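Local coordinates for adenylate cyclase-like protein (Chlamydia trachomatis, PDB 3GQS), which is of unknown function, this piece being its FHA domain, a fold that in relatives commonly binds phosphothreonine peptides, at residues A[89-93]-A[94-98]. Numbering follows the deposited sequence.
Sequences VVALG and TTLFL
Val-90 to Leu-92 and Thr-95 to Leu-98 form the arms of a beta hairpin with a two-residue loop, Gly-93 and Thr-94, closed by a type II' turn from Leu-92 to Thr-95, in one of the two sheets of the FHA beta sandwich. Gly-93 takes the first corner with a positive phi (65°), as this turn requires. Val-90 and Phe-97 make a hydrogen-bonded antiparallel pair: Val-90 N reaches Phe-97 O at 2.7 Å, nearly straight, and Phe-97 N returns to Val-90 O at 2.8 Å, in the carbonyl plane. Leu-92 and Thr-95 repeat the pattern beside the turn, where Thr-95 N meets Leu-92 O at 2.9 Å from well above the carbonyl plane, a bent approach.

The side chains of Val-90, Leu-92, Thr-95 and Phe-97 share one face of the hairpin. With CG set between its own N and carbonyl carbon (chi1 75°), the Phe-97 ring swings across to the facing strand. Val-90 CB lies over one ring face, 3.7 Å from the centroid in a CH-pi contact, while Leu-92 CD1 meets the edge in the ring plane, 3.6 Å from Phe-97 CE2. On the opposite side of the hairpin, where Ala-91 and Leu-96 point, the contact is thinner: Leu-96 CD2 touches both Ala-91 CB (3.8 Å) and Val-89 CG1 (3.9 Å).

At the turn, the OG1 atoms of Thr-94 and Thr-95 both hydrogen-bond to Asp-42 OD2, and Thr-94 N to Ser-44 OG, tying the turn to the loop between strands 38-39 and 50-54. Leu-92 packs on Ala-50 and Phe-97 on Ile-52, both of strand 50-54 in the opposing sheet. Within its own sheet the hairpin lies between strand 72-73, where Ile-72 hydrogen-bonds to the Ala-91 backbone, and strand 4-9, where Lys-8 does so with Leu-98.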
loop_
_atom_site.group_PDB
_atom_site.type_symbol
_atom_site.label_atom_id
_atom_site.label_comp_id
_atom_site.label_asym_id
_atom_site.label_seq_id
_atom_site.Cartn_x
_atom_site.Cartn_y
_atom_site.Cartn_z
ATOM N N VAL A 89 -5.041 -3.713 7.968
ATOM C CA VAL A 89 -5.775 -3.488 6.705
ATOM C C VAL A 89 -5.686 -2.008 6.230
ATOM O O VAL A 89 -5.988 -1.082 6.962
ATOM C CB VAL A 89 -7.265 -3.916 6.771
ATOM C CG1 VAL A 89 -7.936 -3.730 5.410
ATOM C CG2 VAL A 89 -7.408 -5.398 7.251
ATOM N N VAL A 90 -5.214 -1.838 5.004
ATOM C CA VAL A 90 -5.247 -0.577 4.267
ATOM C C VAL A 90 -6.307 -0.633 3.146
ATOM O O VAL A 90 -6.292 -1.542 2.322
ATOM C CB VAL A 90 -3.886 -0.239 3.597
ATOM C CG1 VAL A 90 -3.988 1.110 2.909
ATOM C CG2 VAL A 90 -2.725 -0.232 4.644
ATOM N N ALA A 91 -7.188 0.361 3.134
ATOM C CA ALA A 91 -8.203 0.545 2.092
ATOM C C ALA A 91 -7.796 1.694 1.110
ATOM O O ALA A 91 -7.560 2.826 1.524
ATOM C CB ALA A 91 -9.548 0.873 2.738
ATOM N N LEU A 92 -7.744 1.343 -0.171
ATOM C CA LEU A 92 -7.556 2.296 -1.284
ATOM C C LEU A 92 -8.730 2.126 -2.227
ATOM O O LEU A 92 -8.781 1.158 -2.948
ATOM C CB LEU A 92 -6.266 2.016 -2.061
ATOM C CG LEU A 92 -4.947 1.987 -1.271
ATOM C CD1 LEU A 92 -3.771 1.891 -2.264
ATOM C CD2 LEU A 92 -4.878 3.191 -0.361
ATOM N N GLY A 93 -9.644 3.077 -2.233
ATOM C CA GLY A 93 -10.845 2.949 -3.016
ATOM C C GLY A 93 -11.597 1.778 -2.401
ATOM O O GLY A 93 -11.797 1.726 -1.196
ATOM N N THR A 94 -11.965 0.828 -3.239
ATOM C CA THR A 94 -12.691 -0.361 -2.799
ATOM C C THR A 94 -11.722 -1.535 -2.632
ATOM O O THR A 94 -12.122 -2.640 -2.290
ATOM C CB THR A 94 -13.774 -0.733 -3.805
ATOM O OG1 THR A 94 -13.141 -1.059 -5.041
ATOM C CG2 THR A 94 -14.724 0.422 -4.028
ATOM N N THR A 95 -10.436 -1.272 -2.850
ATOM C CA THR A 95 -9.428 -2.300 -2.729
ATOM C C THR A 95 -8.846 -2.356 -1.287
ATOM O O THR A 95 -8.666 -1.362 -0.625
ATOM C CB THR A 95 -8.341 -2.130 -3.821
ATOM O OG1 THR A 95 -8.940 -2.377 -5.105
ATOM C CG2 THR A 95 -7.173 -3.086 -3.609
ATOM N N LEU A 96 -8.599 -3.564 -0.816
ATOM C CA LEU A 96 -8.121 -3.812 0.539
ATOM C C LEU A 96 -6.779 -4.505 0.421
ATOM O O LEU A 96 -6.585 -5.335 -0.433
ATOM C CB LEU A 96 -9.119 -4.678 1.320
ATOM C CG LEU A 96 -10.483 -4.082 1.706
ATOM C CD1 LEU A 96 -11.400 -5.170 2.441
ATOM C CD2 LEU A 96 -10.380 -2.792 2.538
ATOM N N PHE A 97 -5.836 -4.117 1.248
ATOM C CA PHE A 97 -4.569 -4.848 1.341
ATOM C C PHE A 97 -3.931 -4.765 2.691
ATOM O O PHE A 97 -4.322 -3.972 3.556
ATOM C CB PHE A 97 -3.599 -4.420 0.261
ATOM C CG PHE A 97 -2.954 -3.079 0.484
ATOM C CD1 PHE A 97 -1.831 -2.956 1.314
ATOM C CD2 PHE A 97 -3.421 -1.966 -0.176
ATOM C CE1 PHE A 97 -1.175 -1.742 1.483
ATOM C CE2 PHE A 97 -2.786 -0.735 0.008
ATOM C CZ PHE A 97 -1.640 -0.633 0.846
ATOM N N LEU A 98 -2.967 -5.630 2.901
ATOM C CA LEU A 98 -2.176 -5.560 4.135
ATOM C C LEU A 98 -0.784 -6.098 3.952
ATOM O O LEU A 98 -0.479 -6.738 2.933
ATOM C CB LEU A 98 -2.867 -6.247 5.321
ATOM C CG LEU A 98 -3.103 -7.743 5.373
ATOM C CD1 LEU A 98 -1.934 -8.596 4.960
ATOM C CD2 LEU A 98 -3.462 -7.995 6.808
#